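Local coordinates for protein glycerophosphoryl diester phosphodiesterase (Parabacteroides distasonis, PDB 3MZ2) that probably hydrolyses glycerophosphodiesters, releasing glycerol 3-phosphate and an alcohol, at residues Ile151-His165 / Glu175-Lys187. Residues are numbered along the deposited sequence; the frame is centred on the assembly and turned at random.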
ATOM      1  N   ILE A 151      19.032  -1.821  -5.596  1.00 13.45           N
ATOM      2  CA  ILE A 151      19.967  -1.172  -4.649  1.00 12.69           C
ATOM      3  C   ILE A 151      21.286  -1.991  -4.526  1.00 13.41           C
ATOM      4  O   ILE A 151      22.405  -1.435  -4.558  1.00 13.61           O
ATOM      5  CB  ILE A 151      19.339  -0.993  -3.264  1.00 13.98           C
ATOM      6  CG1 ILE A 151      18.149  -0.044  -3.380  1.00 13.55           C
ATOM      7  CG2 ILE A 151      20.345  -0.416  -2.271  1.00 12.94           C
ATOM      8  CD1 ILE A 151      17.247   0.010  -2.079  1.00 15.41           C
ATOM      9  N   THR A 152      21.157  -3.323  -4.432  1.00 12.15           N
ATOM     10  CA  THR A 152      22.286  -4.197  -4.302  1.00 12.63           C
ATOM     11  C   THR A 152      23.161  -4.158  -5.543  1.00 12.94           C
ATOM     12  O   THR A 152      24.388  -4.020  -5.455  1.00 14.20           O
ATOM     13  CB  THR A 152      21.891  -5.635  -3.974  1.00 13.60           C
ATOM     14  OG1 THR A 152      21.098  -5.613  -2.786  1.00 11.91           O
ATOM     15  CG2 THR A 152      23.147  -6.544  -3.728  1.00 14.27           C
ATOM     16  N   ASP A 153      22.528  -4.286  -6.712  1.00 12.31           N
ATOM     17  CA  ASP A 153      23.280  -4.339  -7.993  1.00 13.69           C
ATOM     18  C   ASP A 153      24.056  -3.033  -8.232  1.00 14.18           C
ATOM     19  O   ASP A 153      25.137  -3.040  -8.820  1.00 14.07           O
ATOM     20  CB  ASP A 153      22.348  -4.526  -9.193  1.00 13.85           C
ATOM     21  CG  ASP A 153      21.687  -5.940  -9.274  1.00 17.91           C
ATOM     22  OD1 ASP A 153      21.969  -6.857  -8.471  1.00 15.91           O
ATOM     23  OD2 ASP A 153      20.850  -6.095 -10.184  1.00 17.60           O
HETATM   24  N   MSE A 154      23.508  -1.922  -7.749  1.00 15.22           N
HETATM   25  CA  MSE A 154      24.049  -0.568  -7.951  0.50 15.76           C
HETATM   26  C   MSE A 154      25.046  -0.190  -6.855  1.00 16.09           C
HETATM   27  O   MSE A 154      25.653   0.898  -6.914  1.00 15.86           O
HETATM   28  CB  MSE A 154      22.923   0.487  -7.943  0.50 16.10           C
HETATM   29  CG  MSE A 154      21.950   0.379  -9.103  0.50 17.46           C
HETATM   30 SE   MSE A 154      20.728   1.869  -9.206  0.38 23.70          SE
HETATM   31  CE  MSE A 154      22.003   3.276  -9.701  0.50 20.44           C
ATOM     32  N   GLN A 155      25.196  -1.064  -5.854  1.00 14.81           N
ATOM     33  CA  GLN A 155      26.050  -0.794  -4.675  1.00 14.84           C
ATOM     34  C   GLN A 155      25.630   0.528  -4.055  1.00 13.19           C
ATOM     35  O   GLN A 155      26.466   1.268  -3.577  1.00 13.67           O
ATOM     36  CB  GLN A 155      27.550  -0.880  -5.017  1.00 16.44           C
ATOM     37  CG  GLN A 155      27.897  -2.199  -5.738  1.00 18.49           C
ATOM     38  CD  GLN A 155      29.370  -2.326  -6.170  1.00 22.84           C
ATOM     39  OE1 GLN A 155      29.699  -3.151  -7.008  1.00 34.10           O
ATOM     40  NE2 GLN A 155      30.228  -1.566  -5.573  1.00 27.59           N
ATOM     41  N   ALA A 156      24.317   0.748  -3.960  1.00 11.95           N
ATOM     42  CA  ALA A 156      23.726   2.023  -3.506  1.00 12.14           C
ATOM     43  C   ALA A 156      23.292   1.978  -2.046  1.00 12.59           C
ATOM     44  O   ALA A 156      22.630   2.875  -1.560  1.00 11.81           O
ATOM     45  CB  ALA A 156      22.499   2.423  -4.422  1.00 12.40           C
ATOM     46  N   GLU A 157      23.658   0.919  -1.333  1.00 11.56           N
ATOM     47  CA  GLU A 157      23.290   0.828   0.101  1.00 11.69           C
ATOM     48  C   GLU A 157      23.644   2.011   0.967  1.00 11.05           C
ATOM     49  O   GLU A 157      22.886   2.307   1.916  1.00 12.84           O
ATOM     50  CB  GLU A 157      23.854  -0.412   0.755  1.00 11.88           C
ATOM     51  CG  GLU A 157      23.514  -1.757   0.036  1.00 12.98           C
ATOM     52  CD  GLU A 157      24.605  -2.254  -0.909  1.00 13.92           C
ATOM     53  OE1 GLU A 157      25.314  -1.427  -1.540  1.00 13.97           O
ATOM     54  OE2 GLU A 157      24.756  -3.499  -1.040  1.00 14.99           O
ATOM     55  N   PRO A 158      24.788   2.680   0.696  1.00 12.24           N
ATOM     56  CA  PRO A 158      25.092   3.843   1.550  1.00 12.41           C
ATOM     57  C   PRO A 158      24.238   5.087   1.346  1.00 12.87           C
ATOM     58  O   PRO A 158      24.390   6.066   2.093  1.00 13.64           O
ATOM     59  CB  PRO A 158      26.553   4.175   1.174  1.00 13.04           C
ATOM     60  CG  PRO A 158      27.107   2.886   0.617  1.00 13.94           C
ATOM     61  CD  PRO A 158      25.963   2.228  -0.080  1.00 12.44           C
ATOM     62  N   TYR A 159      23.388   5.110   0.321  1.00 12.91           N
ATOM     63  CA  TYR A 159      22.628   6.311   0.005  1.00 13.65           C
ATOM     64  C   TYR A 159      21.193   6.065  -0.453  1.00 13.57           C
ATOM     65  O   TYR A 159      20.514   7.007  -0.855  1.00 13.64           O
ATOM     66  CB  TYR A 159      23.356   7.245  -0.981  1.00 15.81           C
ATOM     67  CG  TYR A 159      23.784   6.627  -2.281  1.00 13.30           C
ATOM     68  CD1 TYR A 159      24.974   5.871  -2.368  1.00 14.34           C
ATOM     69  CD2 TYR A 159      23.105   6.922  -3.489  1.00 14.89           C
ATOM     70  CE1 TYR A 159      25.367   5.312  -3.567  1.00 15.54           C
ATOM     71  CE2 TYR A 159      23.521   6.385  -4.684  1.00 14.57           C
ATOM     72  CZ  TYR A 159      24.621   5.565  -4.728  1.00 15.50           C
ATOM     73  OH  TYR A 159      25.024   5.052  -5.934  1.00 18.68           O
ATOM     74  N   VAL A 160      20.731   4.829  -0.407  1.00 13.12           N
ATOM     75  CA  VAL A 160      19.324   4.533  -0.754  1.00 12.52           C
ATOM     76  C   VAL A 160      18.781   3.616   0.337  1.00 12.15           C
ATOM     77  O   VAL A 160      19.191   2.452   0.438  1.00 13.01           O
ATOM     78  CB  VAL A 160      19.197   3.887  -2.147  1.00 12.34           C
ATOM     79  CG1 VAL A 160      17.684   3.676  -2.530  1.00 12.57           C
ATOM     80  CG2 VAL A 160      19.936   4.677  -3.224  1.00 13.95           C
HETATM   81  N   MSE A 161      17.896   4.150   1.178  1.00 11.16           N
HETATM   82  CA  MSE A 161      17.297   3.423   2.306  1.00 11.59           C
HETATM   83  C   MSE A 161      15.935   2.904   1.897  1.00 11.58           C
HETATM   84  O   MSE A 161      15.334   3.437   0.941  1.00 13.25           O
HETATM   85  CB  MSE A 161      17.120   4.325   3.544  1.00 12.10           C
HETATM   86  CG  MSE A 161      18.424   4.734   4.121  1.00 13.59           C
HETATM   87 SE   MSE A 161      18.270   6.231   5.369  0.75 13.88          SE
HETATM   88  CE  MSE A 161      17.077   5.468   6.728  1.00 11.57           C
ATOM     89  N   ILE A 162      15.435   1.933   2.644  1.00 11.41           N
ATOM     90  CA  ILE A 162      14.134   1.300   2.324  1.00 11.75           C
ATOM     91  C   ILE A 162      13.164   1.529   3.480  1.00 12.25           C
ATOM     92  O   ILE A 162      13.498   1.267   4.614  1.00 10.96           O
ATOM     93  CB  ILE A 162      14.309  -0.213   2.089  1.00 11.65           C
ATOM     94  CG1 ILE A 162      15.349  -0.462   0.978  1.00 14.45           C
ATOM     95  CG2 ILE A 162      12.941  -0.867   1.712  1.00 13.56           C
ATOM     96  CD1 ILE A 162      15.939  -1.912   0.972  1.00 14.78           C
ATOM     97  N   THR A 163      11.965   2.019   3.169  1.00 11.42           N
ATOM     98  CA  THR A 163      10.924   2.185   4.166  1.00 12.33           C
ATOM     99  C   THR A 163      10.255   0.843   4.347  1.00 12.77           C
ATOM    100  O   THR A 163       9.867   0.201   3.370  1.00 11.65           O
ATOM    101  CB  THR A 163       9.868   3.227   3.742  1.00 13.17           C
ATOM    102  OG1 THR A 163      10.515   4.472   3.543  1.00 14.32           O
ATOM    103  CG2 THR A 163       8.803   3.378   4.883  1.00 14.51           C
ATOM    104  N   VAL A 164      10.126   0.439   5.615  1.00 12.16           N
ATOM    105  CA  VAL A 164       9.481  -0.832   5.982  1.00 12.57           C
ATOM    106  C   VAL A 164       8.464  -0.555   7.064  1.00 12.12           C
ATOM    107  O   VAL A 164       8.700   0.313   7.950  1.00 12.50           O
ATOM    108  CB  VAL A 164      10.513  -1.886   6.475  1.00 12.24           C
ATOM    109  CG1 VAL A 164      11.431  -2.331   5.287  1.00 11.46           C
ATOM    110  CG2 VAL A 164      11.334  -1.404   7.672  1.00 12.58           C
ATOM    111  N   HIS A 165       7.325  -1.234   6.946  1.00 12.74           N
ATOM    112  CA  HIS A 165       6.215  -0.986   7.847  1.00 13.85           C
ATOM    113  C   HIS A 165       6.187  -1.918   9.069  1.00 14.03           C
ATOM    114  O   HIS A 165       5.475  -1.660  10.029  1.00 13.62           O
ATOM    115  CB  HIS A 165       4.890  -1.042   7.099  1.00 15.13           C
ATOM    116  CG  HIS A 165       4.737   0.013   6.058  1.00 20.56           C
ATOM    117  ND1 HIS A 165       4.053  -0.204   4.878  1.00 28.40           N
ATOM    118  CD2 HIS A 165       5.223   1.275   5.986  1.00 24.90           C
ATOM    119  CE1 HIS A 165       4.090   0.901   4.149  1.00 28.63           C
ATOM    120  NE2 HIS A 165       4.788   1.814   4.803  1.00 26.66           N
ATOM    121  N   GLU A 175      17.672 -10.096   5.209  1.00 15.62           N
ATOM    122  CA  GLU A 175      18.170 -11.429   4.880  1.00 17.96           C
ATOM    123  C   GLU A 175      18.716 -11.424   3.451  1.00 17.42           C
ATOM    124  O   GLU A 175      19.708 -12.102   3.196  1.00 20.72           O
ATOM    125  CB  GLU A 175      17.094 -12.503   5.117  1.00 17.65           C
ATOM    126  CG  GLU A 175      16.818 -12.658   6.638  1.00 20.98           C
ATOM    127  CD  GLU A 175      15.963 -13.827   7.037  1.00 24.09           C
ATOM    128  OE1 GLU A 175      15.376 -14.446   6.135  1.00 23.50           O
ATOM    129  OE2 GLU A 175      15.884 -14.086   8.288  1.00 21.92           O
ATOM    130  N   LYS A 176      18.125 -10.633   2.544  1.00 17.01           N
ATOM    131  CA  LYS A 176      18.636 -10.545   1.165  1.00 17.10           C
ATOM    132  C   LYS A 176      19.922  -9.745   1.082  1.00 16.32           C
ATOM    133  O   LYS A 176      20.811 -10.044   0.283  1.00 16.77           O
ATOM    134  CB  LYS A 176      17.623  -9.893   0.231  1.00 18.12           C
ATOM    135  CG  LYS A 176      16.531 -10.813  -0.210  1.00 20.88           C
ATOM    136  CD  LYS A 176      15.768 -10.243  -1.369  1.00 24.66           C
ATOM    137  N   ASN A 177      20.031  -8.715   1.904  1.00 13.45           N
ATOM    138  CA  ASN A 177      21.261  -7.915   1.923  1.00 13.57           C
ATOM    139  C   ASN A 177      21.403  -7.210   3.274  1.00 13.17           C
ATOM    140  O   ASN A 177      20.738  -6.205   3.559  1.00 11.37           O
ATOM    141  CB  ASN A 177      21.265  -6.903   0.790  1.00 12.03           C
ATOM    142  CG  ASN A 177      22.563  -6.086   0.725  1.00 14.06           C
ATOM    143  OD1 ASN A 177      23.402  -6.135   1.612  1.00 14.46           O
ATOM    144  ND2 ASN A 177      22.701  -5.333  -0.339  1.00 13.60           N
ATOM    145  N   PRO A 178      22.290  -7.744   4.134  1.00 13.62           N
ATOM    146  CA  PRO A 178      22.381  -7.150   5.482  1.00 13.67           C
ATOM    147  C   PRO A 178      23.039  -5.801   5.590  1.00 13.88           C
ATOM    148  O   PRO A 178      23.184  -5.267   6.699  1.00 15.76           O
ATOM    149  CB  PRO A 178      23.218  -8.192   6.253  1.00 14.04           C
ATOM    150  CG  PRO A 178      24.042  -8.816   5.209  1.00 16.65           C
ATOM    151  CD  PRO A 178      23.122  -8.955   4.033  1.00 16.57           C
ATOM    152  N   ASN A 179      23.477  -5.246   4.467  1.00 13.24           N
ATOM    153  CA  ASN A 179      23.996  -3.895   4.427  1.00 14.18           C
ATOM    154  C   ASN A 179      22.905  -2.861   4.172  1.00 12.60           C
ATOM    155  O   ASN A 179      23.175  -1.672   4.152  1.00 14.57           O
ATOM    156  CB  ASN A 179      25.090  -3.801   3.371  1.00 14.91           C
ATOM    157  CG  ASN A 179      26.361  -4.574   3.769  1.00 19.12           C
ATOM    158  OD1 ASN A 179      26.727  -4.643   4.952  1.00 25.52           O
ATOM    159  ND2 ASN A 179      26.958  -5.233   2.817  1.00 27.54           N
ATOM    160  N   PHE A 180      21.654  -3.283   3.992  1.00 11.93           N
ATOM    161  CA  PHE A 180      20.593  -2.296   3.824  1.00 11.04           C
ATOM    162  C   PHE A 180      20.338  -1.496   5.114  1.00 11.54           C
ATOM    163  O   PHE A 180      20.427  -2.021   6.242  1.00 12.28           O
ATOM    164  CB  PHE A 180      19.286  -2.965   3.468  1.00 11.13           C
ATOM    165  CG  PHE A 180      19.168  -3.527   2.067  1.00 12.47           C
ATOM    166  CD1 PHE A 180      19.723  -2.902   0.949  1.00 15.18           C
ATOM    167  CD2 PHE A 180      18.381  -4.651   1.865  1.00 11.76           C
ATOM    168  CE1 PHE A 180      19.584  -3.471  -0.321  1.00 13.92           C
ATOM    169  CE2 PHE A 180      18.202  -5.194   0.620  1.00 13.61           C
ATOM    170  CZ  PHE A 180      18.779  -4.605  -0.467  1.00 11.88           C
HETATM  171  N   MSE A 181      19.970  -0.239   4.936  1.00 11.00           N
HETATM  172  CA  MSE A 181      19.546   0.635   6.031  1.00 11.56           C
HETATM  173  C   MSE A 181      18.065   0.915   5.868  1.00 11.13           C
HETATM  174  O   MSE A 181      17.621   1.140   4.743  1.00 12.24           O
HETATM  175  CB  MSE A 181      20.363   1.903   5.996  1.00 12.57           C
HETATM  176  CG  MSE A 181      20.086   2.990   6.994  1.00 14.15           C
HETATM  177 SE   MSE A 181      21.061   2.638   8.649  0.75 13.25          SE
HETATM  178  CE  MSE A 181      19.735   3.362   9.852  1.00 15.16           C
ATOM    179  N   PHE A 182      17.329   0.965   6.980  1.00 10.33           N
ATOM    180  CA  PHE A 182      15.891   1.096   6.945  1.00 11.28           C
ATOM    181  C   PHE A 182      15.360   2.374   7.577  1.00 11.40           C
ATOM    182  O   PHE A 182      15.894   2.827   8.616  1.00 13.05           O
ATOM    183  CB  PHE A 182      15.266  -0.097   7.677  1.00 11.83           C
ATOM    184  CG  PHE A 182      15.602  -1.397   7.038  1.00 10.68           C
ATOM    185  CD1 PHE A 182      15.098  -1.705   5.788  1.00 11.40           C
ATOM    186  CD2 PHE A 182      16.453  -2.282   7.663  1.00 12.96           C
ATOM    187  CE1 PHE A 182      15.437  -2.892   5.169  1.00 13.37           C
ATOM    188  CE2 PHE A 182      16.827  -3.485   7.050  1.00 13.15           C
ATOM    189  CZ  PHE A 182      16.291  -3.817   5.832  1.00 13.45           C
ATOM    190  N   GLU A 183      14.266   2.877   6.989  1.00 10.79           N
ATOM    191  CA  GLU A 183      13.332   3.730   7.736  1.00 10.19           C
ATOM    192  C   GLU A 183      12.193   2.782   8.177  1.00 11.49           C
ATOM    193  O   GLU A 183      11.488   2.255   7.356  1.00 12.12           O
ATOM    194  CB  GLU A 183      12.776   4.874   6.883  1.00 11.32           C
ATOM    195  CG  GLU A 183      11.734   5.651   7.672  1.00 12.08           C
ATOM    196  CD  GLU A 183      11.037   6.713   6.891  1.00 14.80           C
ATOM    197  OE1 GLU A 183      11.740   7.618   6.369  1.00 14.41           O
ATOM    198  OE2 GLU A 183       9.788   6.660   6.895  1.00 15.85           O
ATOM    199  N   ALA A 184      12.105   2.512   9.458  1.00 11.04           N
ATOM    200  CA  ALA A 184      11.120   1.570   9.996  1.00 11.49           C
ATOM    201  C   ALA A 184       9.991   2.294  10.710  1.00 12.11           C
ATOM    202  O   ALA A 184      10.235   3.181  11.484  1.00 11.91           O
ATOM    203  CB  ALA A 184      11.823   0.593  10.966  1.00 11.77           C
ATOM    204  N   PHE A 185       8.736   1.922  10.437  1.00 10.85           N
ATOM    205  CA  PHE A 185       7.614   2.404  11.217  1.00 11.91           C
ATOM    206  C   PHE A 185       7.680   1.808  12.610  1.00 11.74           C
ATOM    207  O   PHE A 185       7.638   0.572  12.784  1.00 12.47           O
ATOM    208  CB  PHE A 185       6.292   2.028  10.542  1.00 10.80           C
ATOM    209  CG  PHE A 185       5.895   2.931   9.388  1.00 14.33           C
ATOM    210  CD1 PHE A 185       6.828   3.287   8.435  1.00 13.69           C
ATOM    211  CD2 PHE A 185       4.587   3.352   9.225  1.00 17.14           C
ATOM    212  CE1 PHE A 185       6.500   4.156   7.402  1.00 21.07           C
ATOM    213  CE2 PHE A 185       4.233   4.199   8.147  1.00 18.29           C
ATOM    214  CZ  PHE A 185       5.206   4.583   7.236  1.00 19.39           C
ATOM    215  N   VAL A 186       7.772   2.663  13.618  1.00 12.50           N
ATOM    216  CA  VAL A 186       7.873   2.183  14.998  1.00 12.80           C
ATOM    217  C   VAL A 186       7.027   3.082  15.857  1.00 14.50           C
ATOM    218  O   VAL A 186       7.534   3.989  16.487  1.00 14.78           O
ATOM    219  CB  VAL A 186       9.348   2.141  15.574  1.00 13.25           C
ATOM    220  CG1 VAL A 186       9.353   1.235  16.804  1.00 15.32           C
ATOM    221  CG2 VAL A 186      10.342   1.669  14.581  1.00 12.81           C
ATOM    222  N   LYS A 187       5.718   2.842  15.863  1.00 15.65           N
ATOM    223  CA  LYS A 187       4.798   3.804  16.484  1.00 17.60           C
ATOM    224  C   LYS A 187       4.383   3.433  17.911  1.00 17.31           C
ATOM    225  O   LYS A 187       3.813   4.251  18.621  1.00 18.96           O
ATOM    226  CB  LYS A 187       3.559   3.946  15.615  1.00 17.32           C
ATOM    227  CG  LYS A 187       3.862   4.431  14.212  1.00 20.88           C
ATOM    228  CD  LYS A 187       2.715   4.308  13.302  1.00 20.00           C
ATOM    229  CE  LYS A 187       1.916   5.542  13.146  1.00 27.31           C
ATOM    230  NZ  LYS A 187       0.574   5.206  12.539  1.00 30.62           N
TER
HETATM  231  O   HOH W   1      20.552   0.889   2.333  1.00 11.51           O
HETATM  232  O   HOH W   2       5.138  -1.478  12.832  1.00 17.68           O
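Asn177 ND2 donates twice across the contact, to Glu157 OE2 at 2.8 Å and to Thr152 OG1 at 2.9 Å. Both acceptors lie near the amide plane, while the carboxylate of Glu157, met on its anti side, stands at 86° to it. Glu157 reaches the amide through a bend at chi2 (96°). The other end of the same amide is held too: Asn177 OD1 accepts from Asn179 N in an Asx turn, which fixes the rotation of the group just past helix 167-176. Next to this polar cluster, the Phe180 ring has Ile162 CD1 centred over one face, 3.7 Å from the centroid in a CH-pi contact, and Asn177 CB over the opposite face, toward its rim; Ile151 CG2 meets the ring edge. A water joins Glu157 O and Val160 O to Met181 N where the two segments converge.

From there strands 160-164 and 182-185 pair in parallel, beginning with Ile162 N to Met181 O (3.1 Å) and ending with Phe185 N to Val164 O (3.0 Å). Val164 CG1 packs on Phe182 CD1 at 3.8 Å, whereas Thr163 and Glu183 run side by side on the other face of the sheet. Just after strand 160-164, the edge of His165 points into the face of Phe185, whose ring also meets Tyr208 edge-to-face. Helix 167-176 links the two strands, making this one beta-alpha-beta unit of the family's TIM barrel.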